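Local coordinates for putative uncharacterized protein (Dictyostelium purpureum, PDB 4R12), which is nicastrin, probably an essential, putatively substrate-recruiting subunit of gamma-secretase, the complex that cleaves membrane proteins such as Notch receptors within the membrane, at residues Tyr59-Val70 with Asn84-Glu92; Ser487-Thr495 with Phe555-Lys563. One frame throughout, in Å; residues are numbered along the deposited sequence.

Contact 1 (Tyr59-Val70 with Asn84-Glu92)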
ATOM      1  N   TYR A  59      16.339 -12.831  30.449  1.00 57.37           N
ATOM      2  CA  TYR A  59      14.894 -12.691  30.537  1.00 58.73           C
ATOM      3  C   TYR A  59      14.262 -13.952  31.128  1.00 59.78           C
ATOM      4  O   TYR A  59      13.316 -13.873  31.903  1.00 60.85           O
ATOM      5  CB  TYR A  59      14.288 -12.398  29.166  1.00 53.15           C
ATOM      6  CG  TYR A  59      12.781 -12.411  29.168  1.00 52.83           C
ATOM      7  CD1 TYR A  59      12.064 -11.348  29.698  1.00 52.56           C
ATOM      8  CD2 TYR A  59      12.073 -13.488  28.646  1.00 54.24           C
ATOM      9  CE1 TYR A  59      10.676 -11.355  29.711  1.00 54.00           C
ATOM     10  CE2 TYR A  59      10.686 -13.505  28.652  1.00 53.43           C
ATOM     11  CZ  TYR A  59       9.993 -12.436  29.185  1.00 53.03           C
ATOM     12  OH  TYR A  59       8.616 -12.444  29.195  1.00 53.55           O
ATOM     13  N   PHE A  60      14.800 -15.110  30.759  1.00 59.86           N
ATOM     14  CA  PHE A  60      14.216 -16.387  31.153  1.00 62.54           C
ATOM     15  C   PHE A  60      14.303 -16.629  32.654  1.00 67.04           C
ATOM     16  O   PHE A  60      13.545 -17.433  33.203  1.00 68.19           O
ATOM     17  CB  PHE A  60      14.894 -17.535  30.407  1.00 60.71           C
ATOM     18  CG  PHE A  60      14.753 -17.458  28.917  1.00 58.00           C
ATOM     19  CD1 PHE A  60      15.670 -16.750  28.156  1.00 57.60           C
ATOM     20  CD2 PHE A  60      13.703 -18.090  28.273  1.00 57.29           C
ATOM     21  CE1 PHE A  60      15.547 -16.674  26.779  1.00 53.69           C
ATOM     22  CE2 PHE A  60      13.574 -18.022  26.896  1.00 55.57           C
ATOM     23  CZ  PHE A  60      14.497 -17.309  26.146  1.00 53.07           C
ATOM     24  N   SER A  61      15.221 -15.926  33.314  1.00 66.65           N
ATOM     25  CA  SER A  61      15.469 -16.126  34.737  1.00 67.88           C
ATOM     26  C   SER A  61      15.143 -14.881  35.555  1.00 67.29           C
ATOM     27  O   SER A  61      15.645 -14.706  36.662  1.00 68.98           O
ATOM     28  CB  SER A  61      16.928 -16.530  34.963  1.00 68.24           C
ATOM     29  OG  SER A  61      17.356 -17.460  33.982  1.00 67.78           O
ATOM     30  N   TYR A  62      14.295 -14.019  35.003  1.00 66.26           N
ATOM     31  CA  TYR A  62      13.960 -12.748  35.636  1.00 67.87           C
ATOM     32  C   TYR A  62      12.562 -12.781  36.245  1.00 69.77           C
ATOM     33  O   TYR A  62      11.571 -12.823  35.520  1.00 69.17           O
ATOM     34  CB  TYR A  62      14.067 -11.613  34.613  1.00 66.27           C
ATOM     35  CG  TYR A  62      13.632 -10.249  35.111  1.00 68.65           C
ATOM     36  CD1 TYR A  62      14.516  -9.418  35.783  1.00 70.99           C
ATOM     37  CD2 TYR A  62      12.344  -9.785  34.887  1.00 68.32           C
ATOM     38  CE1 TYR A  62      14.124  -8.168  36.233  1.00 69.71           C
ATOM     39  CE2 TYR A  62      11.941  -8.536  35.335  1.00 65.53           C
ATOM     40  CZ  TYR A  62      12.834  -7.732  36.004  1.00 68.20           C
ATOM     41  OH  TYR A  62      12.435  -6.490  36.447  1.00 65.23           O
ATOM     42  N   SER A  63      12.481 -12.754  37.573  1.00 71.88           N
ATOM     43  CA  SER A  63      11.185 -12.815  38.250  1.00 72.41           C
ATOM     44  C   SER A  63      11.031 -11.792  39.380  1.00 71.23           C
ATOM     45  O   SER A  63      10.343 -12.048  40.365  1.00 71.48           O
ATOM     46  CB  SER A  63      10.939 -14.229  38.791  1.00 72.24           C
ATOM     47  OG  SER A  63      12.130 -14.799  39.302  1.00 73.05           O
ATOM     48  N   GLN A  64      11.662 -10.632  39.218  1.00 72.09           N
ATOM     49  CA  GLN A  64      11.512  -9.516  40.153  1.00 72.48           C
ATOM     50  C   GLN A  64      10.065  -9.011  40.147  1.00 70.39           C
ATOM     51  O   GLN A  64       9.603  -8.355  41.084  1.00 71.37           O
ATOM     52  CB  GLN A  64      12.495  -8.393  39.786  1.00 72.48           C
ATOM     53  CG  GLN A  64      12.167  -6.994  40.319  1.00 72.54           C
ATOM     54  CD  GLN A  64      13.141  -5.944  39.814  1.00 73.33           C
ATOM     55  OE1 GLN A  64      14.279  -6.260  39.467  1.00 72.13           O
ATOM     56  NE2 GLN A  64      12.697  -4.693  39.762  1.00 71.59           N
ATOM     57  N   GLN A  65       9.348  -9.356  39.088  1.00 69.24           N
ATOM     58  CA  GLN A  65       8.005  -8.856  38.875  1.00 67.72           C
ATOM     59  C   GLN A  65       7.162  -9.857  38.094  1.00 65.81           C
ATOM     60  O   GLN A  65       7.687 -10.628  37.286  1.00 66.47           O
ATOM     61  CB  GLN A  65       8.070  -7.524  38.128  1.00 65.04           C
ATOM     62  CG  GLN A  65       6.725  -6.954  37.723  1.00 63.26           C
ATOM     63  CD  GLN A  65       6.455  -5.636  38.390  1.00 62.59           C
ATOM     64  OE1 GLN A  65       6.998  -5.355  39.458  1.00 65.52           O
ATOM     65  NE2 GLN A  65       5.621  -4.810  37.766  1.00 60.08           N
ATOM     66  N   LYS A  66       5.859  -9.852  38.347  1.00 61.60           N
ATOM     67  CA  LYS A  66       4.931 -10.590  37.509  1.00 62.49           C
ATOM     68  C   LYS A  66       4.810  -9.896  36.144  1.00 58.51           C
ATOM     69  O   LYS A  66       5.297 -10.396  35.135  1.00 59.10           O
ATOM     70  CB  LYS A  66       3.561 -10.705  38.189  1.00 61.63           C
ATOM     71  CG  LYS A  66       2.495 -11.400  37.346  1.00 62.00           C
ATOM     72  CD  LYS A  66       1.105 -11.282  37.972  1.00 63.56           C
ATOM     73  CE  LYS A  66       0.940 -12.205  39.174  1.00 66.75           C
ATOM     74  NZ  LYS A  66       0.950 -13.652  38.794  1.00 64.53           N
ATOM     75  N   ASP A  67       4.191  -8.724  36.123  1.00 56.47           N
ATOM     76  CA  ASP A  67       3.831  -8.079  34.866  1.00 52.79           C
ATOM     77  C   ASP A  67       5.013  -7.360  34.207  1.00 52.19           C
ATOM     78  O   ASP A  67       5.576  -6.426  34.776  1.00 50.49           O
ATOM     79  CB  ASP A  67       2.675  -7.104  35.101  1.00 52.52           C
ATOM     80  CG  ASP A  67       1.457  -7.786  35.725  1.00 56.15           C
ATOM     81  OD1 ASP A  67       1.233  -8.983  35.426  1.00 52.69           O
ATOM     82  OD2 ASP A  67       0.735  -7.132  36.515  1.00 56.14           O
ATOM     83  N   ILE A  68       5.379  -7.796  33.004  1.00 50.06           N
ATOM     84  CA  ILE A  68       6.529  -7.227  32.300  1.00 47.11           C
ATOM     85  C   ILE A  68       6.170  -6.693  30.910  1.00 43.41           C
ATOM     86  O   ILE A  68       5.552  -7.403  30.118  1.00 41.03           O
ATOM     87  CB  ILE A  68       7.651  -8.281  32.148  1.00 50.95           C
ATOM     88  CG1 ILE A  68       8.103  -8.785  33.523  1.00 55.40           C
ATOM     89  CG2 ILE A  68       8.831  -7.712  31.356  1.00 48.18           C
ATOM     90  CD1 ILE A  68       9.053  -9.969  33.466  1.00 58.34           C
ATOM     91  N   ILE A  69       6.551  -5.441  30.635  1.00 44.08           N
ATOM     92  CA  ILE A  69       6.555  -4.884  29.280  1.00 39.38           C
ATOM     93  C   ILE A  69       7.970  -4.954  28.707  1.00 39.66           C
ATOM     94  O   ILE A  69       8.858  -4.211  29.129  1.00 41.39           O
ATOM     95  CB  ILE A  69       6.088  -3.415  29.237  1.00 40.46           C
ATOM     96  CG1 ILE A  69       4.694  -3.262  29.852  1.00 40.78           C
ATOM     97  CG2 ILE A  69       6.118  -2.881  27.790  1.00 37.19           C
ATOM     98  CD1 ILE A  69       3.649  -4.120  29.187  1.00 36.69           C
ATOM     99  N   VAL A  70       8.177  -5.852  27.751  1.00 39.53           N
ATOM    100  CA  VAL A  70       9.485  -6.013  27.125  1.00 38.52           C
ATOM    101  C   VAL A  70       9.751  -4.908  26.110  1.00 36.19           C
ATOM    102  O   VAL A  70       8.937  -4.649  25.218  1.00 35.16           O
ATOM    103  CB  VAL A  70       9.612  -7.380  26.428  1.00 37.28           C
ATOM    104  CG1 VAL A  70      10.968  -7.511  25.738  1.00 38.88           C
ATOM    105  CG2 VAL A  70       9.415  -8.508  27.430  1.00 42.10           C
ATOM    106  N   ASN A  84      10.233 -17.152  21.508  1.00 41.62           N
ATOM    107  CA  ASN A  84      11.013 -17.878  22.511  1.00 44.95           C
ATOM    108  C   ASN A  84      10.950 -17.280  23.902  1.00 48.10           C
ATOM    109  O   ASN A  84      11.403 -17.890  24.869  1.00 50.51           O
ATOM    110  CB  ASN A  84      12.473 -17.957  22.094  1.00 45.03           C
ATOM    111  CG  ASN A  84      12.755 -19.150  21.258  1.00 42.73           C
ATOM    112  OD1 ASN A  84      12.121 -20.197  21.427  1.00 45.79           O
ATOM    113  ND2 ASN A  84      13.707 -19.021  20.341  1.00 41.51           N
ATOM    114  N   LEU A  85      10.404 -16.075  24.001  1.00 48.43           N
ATOM    115  CA  LEU A  85      10.266 -15.425  25.287  1.00 49.89           C
ATOM    116  C   LEU A  85       9.194 -16.125  26.109  1.00 51.76           C
ATOM    117  O   LEU A  85       8.092 -15.615  26.253  1.00 52.85           O
ATOM    118  CB  LEU A  85       9.931 -13.950  25.106  1.00 48.73           C
ATOM    119  CG  LEU A  85      10.971 -13.201  24.272  1.00 45.70           C
ATOM    120  CD1 LEU A  85      10.595 -11.733  24.105  1.00 42.97           C
ATOM    121  CD2 LEU A  85      12.351 -13.350  24.900  1.00 46.11           C
ATOM    122  N   HIS A  86       9.525 -17.308  26.619  1.00 52.12           N
ATOM    123  CA  HIS A  86       8.676 -18.003  27.589  1.00 54.55           C
ATOM    124  C   HIS A  86       9.157 -17.661  29.001  1.00 56.34           C
ATOM    125  O   HIS A  86      10.341 -17.798  29.306  1.00 56.59           O
ATOM    126  CB  HIS A  86       8.699 -19.525  27.380  1.00 52.21           C
ATOM    127  CG  HIS A  86       8.738 -19.953  25.942  1.00 54.02           C
ATOM    128  ND1 HIS A  86       7.692 -19.746  25.066  1.00 53.66           N
ATOM    129  CD2 HIS A  86       9.693 -20.606  25.234  1.00 54.28           C
ATOM    130  CE1 HIS A  86       8.002 -20.247  23.881  1.00 49.61           C
ATOM    131  NE2 HIS A  86       9.215 -20.769  23.954  1.00 52.26           N
ATOM    132  N   ASN A  87       8.283 -17.189  29.869  1.00 58.93           N
ATOM    133  CA  ASN A  87       8.660 -16.784  31.215  1.00 62.61           C
ATOM    134  C   ASN A  87       7.621 -17.183  32.261  1.00 65.54           C
ATOM    135  O   ASN A  87       6.466 -17.353  31.963  1.00 65.52           O
ATOM    136  CB  ASN A  87       8.867 -15.283  31.264  1.00 61.94           C
ATOM    137  CG  ASN A  87       9.451 -14.814  32.564  1.00 63.89           C
ATOM    138  OD1 ASN A  87       9.009 -15.216  33.632  1.00 68.21           O
ATOM    139  ND2 ASN A  87      10.441 -13.949  32.488  1.00 63.54           N
ATOM    140  N   LYS A  88       8.037 -17.352  33.499  1.00 66.10           N
ATOM    141  CA  LYS A  88       7.102 -17.715  34.563  1.00 67.61           C
ATOM    142  C   LYS A  88       6.314 -16.481  34.927  1.00 65.94           C
ATOM    143  O   LYS A  88       5.177 -16.535  35.330  1.00 64.97           O
ATOM    144  CB  LYS A  88       7.874 -18.234  35.761  1.00 69.42           C
ATOM    145  CG  LYS A  88       9.101 -19.035  35.365  1.00 70.13           C
ATOM    146  CD  LYS A  88      10.348 -18.474  36.010  1.00 72.46           C
ATOM    147  CE  LYS A  88      10.806 -17.213  35.302  1.00 71.54           C
ATOM    148  NZ  LYS A  88      11.383 -17.547  33.980  1.00 68.82           N
ATOM    149  N   SER A  89       6.953 -15.347  34.755  1.00 67.52           N
ATOM    150  CA  SER A  89       6.275 -14.091  34.743  1.00 66.72           C
ATOM    151  C   SER A  89       5.551 -14.140  33.435  1.00 63.48           C
ATOM    152  O   SER A  89       5.869 -14.961  32.594  1.00 63.33           O
ATOM    153  CB  SER A  89       7.305 -12.980  34.744  1.00 64.78           C
ATOM    154  OG  SER A  89       7.962 -12.899  35.986  1.00 68.15           O
ATOM    155  N   LYS A  90       4.556 -13.306  33.269  1.00 59.87           N
ATOM    156  CA  LYS A  90       3.818 -13.308  32.035  1.00 57.80           C
ATOM    157  C   LYS A  90       4.117 -12.004  31.360  1.00 54.09           C
ATOM    158  O   LYS A  90       4.185 -10.980  32.007  1.00 51.71           O
ATOM    159  CB  LYS A  90       2.336 -13.502  32.286  1.00 56.80           C
ATOM    160  CG  LYS A  90       1.591 -14.161  31.147  1.00 56.23           C
ATOM    161  CD  LYS A  90       0.219 -13.528  30.973  1.00 56.33           C
ATOM    162  CE  LYS A  90      -0.869 -14.565  30.744  1.00 59.17           C
ATOM    163  NZ  LYS A  90      -0.992 -15.087  29.348  1.00 56.60           N
ATOM    164  N   ILE A  91       4.343 -12.077  30.062  1.00 51.88           N
ATOM    165  CA  ILE A  91       4.654 -10.913  29.272  1.00 46.26           C
ATOM    166  C   ILE A  91       3.376 -10.175  29.009  1.00 42.45           C
ATOM    167  O   ILE A  91       2.447 -10.746  28.580  1.00 43.46           O
ATOM    168  CB  ILE A  91       5.287 -11.332  27.953  1.00 45.82           C
ATOM    169  CG1 ILE A  91       5.560 -10.126  27.096  1.00 42.55           C
ATOM    170  CG2 ILE A  91       4.383 -12.296  27.232  1.00 44.35           C
ATOM    171  CD1 ILE A  91       6.624 -10.408  26.082  1.00 43.87           C
ATOM    172  N   GLU A  92       3.348  -8.903  29.293  1.00 37.58           N
ATOM    173  CA  GLU A  92       2.108  -8.127  29.202  1.00 37.44           C
ATOM    174  C   GLU A  92       2.085  -7.203  27.982  1.00 34.70           C
ATOM    175  O   GLU A  92       1.062  -6.610  27.647  1.00 33.37           O
ATOM    176  CB  GLU A  92       1.898  -7.319  30.481  1.00 40.22           C
ATOM    177  CG  GLU A  92       1.656  -8.185  31.711  1.00 44.54           C
ATOM    178  CD  GLU A  92       0.348  -8.964  31.640  1.00 45.22           C
ATOM    179  OE1 GLU A  92      -0.506  -8.627  30.793  1.00 43.16           O
ATOM    180  OE2 GLU A  92       0.171  -9.918  32.440  1.00 45.29           O
TER
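The Y59 ring lies against N87 and L85 in the loops that lead into two neighbouring parallel strands of the nicastrin small lobe. Strands 67-72 and 90-96 belong to a beta-alpha-beta unit whose helix is 79-83. N87 ND2 sits over one face of the Y59 ring, 3.6 Å above its plane and displaced toward the rim. The amide is steeply turned, its plane 71° from that of the ring. Y59 CG is anti to the backbone N (chi1 173°), which swings the ring across L85, and Y59 CE2 lies 3.7 Å from L85 CB. The phenol oxygen OH ends beside N87 CB and I91 CB. It is buried and has no polar partner in the model. N87 ND2 gives a weak bond to Y62 O, nearly straight but 3.4 Å long. The F60 ring presents its edge to N84 O.

Further along, S89 OG donates to Q65 O in the carbonyl plane. In the sheet, I68 pairs with I91, and V70 CG2 packs on I91 CD1. On the other face, the carboxylates of D67 and E92 come close with their planes 85° apart, which may raise the pKa of one of them. E92 OE1 has a weak bond from N43. The strands are joined by E92 N donating to I68 O at 2.8 Å.

Contact 2 (Ser487-Thr495 with Phe555-Lys563)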
ATOM      1  N   SER A 487      -6.273   0.178   4.989  1.00 23.83           N
ATOM      2  CA  SER A 487      -7.245   0.292   6.083  1.00 26.39           C
ATOM      3  C   SER A 487      -8.583  -0.313   5.639  1.00 26.68           C
ATOM      4  O   SER A 487      -8.608  -1.241   4.811  1.00 25.67           O
ATOM      5  CB  SER A 487      -7.399   1.763   6.542  1.00 26.05           C
ATOM      6  OG  SER A 487      -8.251   1.876   7.658  1.00 27.57           O
ATOM      7  N   VAL A 488      -9.688   0.175   6.196  1.00 25.94           N
ATOM      8  CA  VAL A 488     -10.977  -0.472   5.975  1.00 27.14           C
ATOM      9  C   VAL A 488     -11.829   0.227   4.923  1.00 28.66           C
ATOM     10  O   VAL A 488     -11.753   1.445   4.735  1.00 27.41           O
ATOM     11  CB  VAL A 488     -11.779  -0.586   7.292  1.00 29.95           C
ATOM     12  CG1 VAL A 488     -11.052  -1.512   8.252  1.00 29.87           C
ATOM     13  CG2 VAL A 488     -12.008   0.783   7.927  1.00 29.27           C
ATOM     14  N   PHE A 489     -12.641  -0.567   4.233  1.00 26.92           N
ATOM     15  CA  PHE A 489     -13.420  -0.069   3.118  1.00 27.65           C
ATOM     16  C   PHE A 489     -14.465   0.954   3.535  1.00 30.19           C
ATOM     17  O   PHE A 489     -14.674   1.949   2.845  1.00 28.89           O
ATOM     18  CB  PHE A 489     -14.111  -1.215   2.384  1.00 27.81           C
ATOM     19  CG  PHE A 489     -15.013  -0.755   1.282  1.00 28.08           C
ATOM     20  CD1 PHE A 489     -14.488  -0.397   0.051  1.00 28.19           C
ATOM     21  CD2 PHE A 489     -16.385  -0.649   1.482  1.00 31.33           C
ATOM     22  CE1 PHE A 489     -15.315   0.050  -0.969  1.00 30.19           C
ATOM     23  CE2 PHE A 489     -17.223  -0.211   0.467  1.00 31.62           C
ATOM     24  CZ  PHE A 489     -16.693   0.140  -0.759  1.00 32.67           C
ATOM     25  N   GLY A 490     -15.133   0.692   4.652  1.00 29.48           N
ATOM     26  CA  GLY A 490     -16.245   1.522   5.091  1.00 32.88           C
ATOM     27  C   GLY A 490     -17.241   0.674   5.852  1.00 35.69           C
ATOM     28  O   GLY A 490     -17.027  -0.527   6.019  1.00 35.13           O
ATOM     29  N   THR A 491     -18.329   1.286   6.315  1.00 38.71           N
ATOM     30  CA  THR A 491     -19.337   0.558   7.086  1.00 40.67           C
ATOM     31  C   THR A 491     -20.427  -0.045   6.208  1.00 41.57           C
ATOM     32  O   THR A 491     -21.183  -0.907   6.656  1.00 45.19           O
ATOM     33  CB  THR A 491     -19.992   1.464   8.131  1.00 41.40           C
ATOM     34  OG1 THR A 491     -20.316   2.721   7.526  1.00 41.34           O
ATOM     35  CG2 THR A 491     -19.029   1.720   9.275  1.00 41.18           C
ATOM     36  N   SER A 492     -20.509   0.423   4.964  1.00 40.00           N
ATOM     37  CA  SER A 492     -21.434  -0.124   3.973  1.00 42.02           C
ATOM     38  C   SER A 492     -20.984   0.287   2.574  1.00 41.12           C
ATOM     39  O   SER A 492     -19.992   0.990   2.425  1.00 38.19           O
ATOM     40  CB  SER A 492     -22.860   0.362   4.220  1.00 41.07           C
ATOM     41  OG  SER A 492     -23.016   1.693   3.756  1.00 40.61           O
ATOM     42  N   LEU A 493     -21.726  -0.123   1.553  1.00 38.36           N
ATOM     43  CA  LEU A 493     -21.407   0.278   0.188  1.00 40.10           C
ATOM     44  C   LEU A 493     -21.723   1.752  -0.069  1.00 41.17           C
ATOM     45  O   LEU A 493     -21.286   2.328  -1.064  1.00 39.10           O
ATOM     46  CB  LEU A 493     -22.154  -0.611  -0.809  1.00 41.77           C
ATOM     47  CG  LEU A 493     -21.589  -2.027  -0.922  1.00 41.69           C
ATOM     48  CD1 LEU A 493     -22.536  -2.945  -1.697  1.00 45.75           C
ATOM     49  CD2 LEU A 493     -20.209  -1.980  -1.585  1.00 37.51           C
ATOM     50  N   THR A 494     -22.467   2.368   0.841  1.00 41.60           N
ATOM     51  CA  THR A 494     -22.841   3.766   0.687  1.00 42.53           C
ATOM     52  C   THR A 494     -22.143   4.657   1.712  1.00 42.64           C
ATOM     53  O   THR A 494     -22.375   5.866   1.769  1.00 43.11           O
ATOM     54  CB  THR A 494     -24.355   3.937   0.807  1.00 42.85           C
ATOM     55  OG1 THR A 494     -24.756   3.679   2.156  1.00 45.39           O
ATOM     56  CG2 THR A 494     -25.051   2.949  -0.111  1.00 44.31           C
ATOM     57  N   THR A 495     -21.288   4.062   2.532  1.00 41.29           N
ATOM     58  CA  THR A 495     -20.539   4.841   3.503  1.00 41.61           C
ATOM     59  C   THR A 495     -19.059   4.507   3.415  1.00 39.77           C
ATOM     60  O   THR A 495     -18.500   3.925   4.343  1.00 38.42           O
ATOM     61  CB  THR A 495     -21.035   4.599   4.947  1.00 42.69           C
ATOM     62  OG1 THR A 495     -20.973   3.198   5.250  1.00 46.57           O
ATOM     63  CG2 THR A 495     -22.461   5.083   5.109  1.00 41.78           C
ATOM     64  N   PHE A 555     -23.376  -6.512   1.490  1.00 48.75           N
ATOM     65  CA  PHE A 555     -23.959  -5.759   2.588  1.00 50.69           C
ATOM     66  C   PHE A 555     -25.455  -6.010   2.699  1.00 53.53           C
ATOM     67  O   PHE A 555     -26.219  -5.715   1.783  1.00 56.64           O
ATOM     68  CB  PHE A 555     -23.696  -4.262   2.444  1.00 47.93           C
ATOM     69  CG  PHE A 555     -24.103  -3.472   3.653  1.00 50.43           C
ATOM     70  CD1 PHE A 555     -23.286  -3.428   4.774  1.00 48.38           C
ATOM     71  CD2 PHE A 555     -25.314  -2.791   3.683  1.00 53.09           C
ATOM     72  CE1 PHE A 555     -23.662  -2.716   5.898  1.00 49.96           C
ATOM     73  CE2 PHE A 555     -25.695  -2.076   4.801  1.00 52.91           C
ATOM     74  CZ  PHE A 555     -24.870  -2.037   5.909  1.00 51.37           C
ATOM     75  N   ASP A 556     -25.860  -6.561   3.835  1.00 56.00           N
ATOM     76  CA  ASP A 556     -27.271  -6.796   4.123  1.00 59.28           C
ATOM     77  C   ASP A 556     -27.891  -5.553   4.759  1.00 59.51           C
ATOM     78  O   ASP A 556     -27.608  -5.241   5.913  1.00 58.61           O
ATOM     79  CB  ASP A 556     -27.430  -8.006   5.049  1.00 61.36           C
ATOM     80  CG  ASP A 556     -28.864  -8.210   5.510  1.00 65.53           C
ATOM     81  OD1 ASP A 556     -29.789  -7.935   4.718  1.00 66.32           O
ATOM     82  OD2 ASP A 556     -29.065  -8.647   6.663  1.00 66.64           O
ATOM     83  N   THR A 557     -28.735  -4.847   4.013  1.00 61.93           N
ATOM     84  CA  THR A 557     -29.366  -3.639   4.542  1.00 64.74           C
ATOM     85  C   THR A 557     -30.460  -3.965   5.565  1.00 66.69           C
ATOM     86  O   THR A 557     -30.925  -3.079   6.285  1.00 66.05           O
ATOM     87  CB  THR A 557     -29.969  -2.779   3.419  1.00 63.43           C
ATOM     88  OG1 THR A 557     -29.226  -2.980   2.210  1.00 63.06           O
ATOM     89  CG2 THR A 557     -29.931  -1.304   3.804  1.00 61.87           C
ATOM     90  N   SER A 558     -30.863  -5.233   5.622  1.00 65.81           N
ATOM     91  CA  SER A 558     -31.811  -5.702   6.635  1.00 68.64           C
ATOM     92  C   SER A 558     -31.191  -5.642   8.032  1.00 66.52           C
ATOM     93  O   SER A 558     -31.541  -4.774   8.834  1.00 66.72           O
ATOM     94  CB  SER A 558     -32.276  -7.128   6.320  1.00 68.98           C
ATOM     95  OG  SER A 558     -33.005  -7.696   7.397  1.00 69.93           O
ATOM     96  N   LYS A 559     -30.262  -6.557   8.310  1.00 66.11           N
ATOM     97  CA  LYS A 559     -29.548  -6.577   9.589  1.00 65.04           C
ATOM     98  C   LYS A 559     -28.529  -5.439   9.699  1.00 63.55           C
ATOM     99  O   LYS A 559     -27.852  -5.303  10.723  1.00 60.62           O
ATOM    100  CB  LYS A 559     -28.829  -7.917   9.784  1.00 65.44           C
ATOM    101  CG  LYS A 559     -29.716  -9.108  10.117  1.00 67.18           C
ATOM    102  CD  LYS A 559     -28.918 -10.407   9.996  1.00 65.90           C
ATOM    103  CE  LYS A 559     -27.548 -10.280  10.664  1.00 65.99           C
ATOM    104  NZ  LYS A 559     -26.587 -11.365  10.288  1.00 64.94           N
ATOM    105  N   ASN A 560     -28.425  -4.639   8.639  1.00 63.47           N
ATOM    106  CA  ASN A 560     -27.434  -3.567   8.529  1.00 60.72           C
ATOM    107  C   ASN A 560     -26.026  -4.040   8.888  1.00 58.08           C
ATOM    108  O   ASN A 560     -25.370  -3.488   9.780  1.00 56.11           O
ATOM    109  CB  ASN A 560     -27.833  -2.376   9.399  1.00 62.47           C
ATOM    110  CG  ASN A 560     -27.357  -1.056   8.823  1.00 60.89           C
ATOM    111  OD1 ASN A 560     -26.479  -0.403   9.383  1.00 61.09           O
ATOM    112  ND2 ASN A 560     -27.924  -0.667   7.681  1.00 61.80           N
ATOM    113  N   VAL A 561     -25.564  -5.061   8.170  1.00 54.24           N
ATOM    114  CA  VAL A 561     -24.312  -5.732   8.498  1.00 52.30           C
ATOM    115  C   VAL A 561     -23.625  -6.285   7.242  1.00 49.76           C
ATOM    116  O   VAL A 561     -24.286  -6.587   6.245  1.00 50.84           O
ATOM    117  CB  VAL A 561     -24.565  -6.884   9.506  1.00 53.96           C
ATOM    118  CG1 VAL A 561     -25.295  -8.045   8.837  1.00 55.76           C
ATOM    119  CG2 VAL A 561     -23.274  -7.358  10.108  1.00 50.88           C
ATOM    120  N   TRP A 562     -22.299  -6.390   7.280  1.00 46.63           N
ATOM    121  CA  TRP A 562     -21.568  -7.084   6.228  1.00 45.02           C
ATOM    122  C   TRP A 562     -21.804  -8.587   6.364  1.00 44.97           C
ATOM    123  O   TRP A 562     -21.853  -9.099   7.483  1.00 43.90           O
ATOM    124  CB  TRP A 562     -20.064  -6.790   6.296  1.00 41.74           C
ATOM    125  CG  TRP A 562     -19.655  -5.397   5.907  1.00 41.31           C
ATOM    126  CD1 TRP A 562     -19.245  -4.402   6.751  1.00 40.30           C
ATOM    127  CD2 TRP A 562     -19.591  -4.850   4.581  1.00 38.83           C
ATOM    128  NE1 TRP A 562     -18.936  -3.272   6.035  1.00 39.38           N
ATOM    129  CE2 TRP A 562     -19.142  -3.518   4.702  1.00 39.58           C
ATOM    130  CE3 TRP A 562     -19.873  -5.353   3.308  1.00 39.12           C
ATOM    131  CZ2 TRP A 562     -18.969  -2.682   3.598  1.00 37.68           C
ATOM    132  CZ3 TRP A 562     -19.701  -4.523   2.206  1.00 40.08           C
ATOM    133  CH2 TRP A 562     -19.256  -3.198   2.358  1.00 37.32           C
ATOM    134  N   LYS A 563     -21.936  -9.285   5.234  1.00 42.25           N
ATOM    135  CA  LYS A 563     -22.064 -10.743   5.212  1.00 45.17           C
ATOM    136  C   LYS A 563     -21.012 -11.394   4.309  1.00 44.77           C
ATOM    137  O   LYS A 563     -20.708 -10.881   3.232  1.00 42.91           O
ATOM    138  CB  LYS A 563     -23.462 -11.157   4.738  1.00 49.56           C
ATOM    139  CG  LYS A 563     -24.567 -11.009   5.773  1.00 54.18           C
ATOM    140  CD  LYS A 563     -24.941 -12.362   6.382  1.00 59.86           C
ATOM    141  CE  LYS A 563     -26.208 -12.274   7.229  1.00 62.34           C
ATOM    142  NZ  LYS A 563     -27.443 -12.040   6.419  1.00 63.90           N
TER
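S492 CB sits over the centre of the F555 ring in a CH-pi contact. It is 3.6 Å from the ring centroid and only 12° off the normal. F555 CG is anti to its backbone N (chi1 -172°), and the ring reaches out to the corner at T491. There F555 CE1 also meets T491 O at 3.2 Å. W562 packs beside F555 on the same hairpin. The F555 ring turns its edge to W562 CD2, while F555 CD1 lies over a face of the indole.

G490 O meets the edge of the W562 indole. NE1 gives it a weak, bent bond at 3.3 Å, with an N-H...O angle of 142°. T491 O is equally near NE1 but badly angled. The six-membered part of the indole runs along the loop: W562 CZ2 is 3.6 Å from S492 CA. F489 CD2 lies 3.9 Å from W562 CZ2, and these two side chains cross at about a right angle. L493 CG touches W562 CH2 more loosely. The N of L493 is buried here and has no partner in the model.

Behind this shell, both segments fix their own shape. S492 OG accepts from T494 N, an ST turn, and shares a hydrogen bond with T495 OG1. This holds the type I turn from S492 to T495. The hairpin of F555 and W562 is a two-stranded antiparallel sheet with a G1 bulge at N560 and V561. At its tip, D556 OD1 accepts from S558 N and OD2 from K559 N, both from above the carboxylate plane.

The hairpin, strands 553-556 and 561-564, thus rests on the loop between helix 452-463 and strand 495-496. Strand 192-203 lies alongside: W562 touches P194 and bonds weakly to E193, and F489 packs on Q198. Strand 542-548 meets F489 and L493 through N547.

In the fold
The two contacts lie far apart, with centres 42 Å apart and nearest atoms about 23 Å apart. They share no strand or helix. Both are partly buried, but contact 2 more so: 4 of its 7 touching residues are buried, against 6 of 20 in contact 1, where another 6 are exposed. Contact 1 is local in sequence and lies farther from the centre of the chain, in the small lobe. It joins adjacent parallel strands and the loops leading into them. Backbone carbonyls take much of its polar bonding, and two carboxylates come close. Contact 2 joins distant segments without pairing their backbones. It sets aromatic rings against a loop, with one weak bond between them. Several firmer polar bonds lie within its segments.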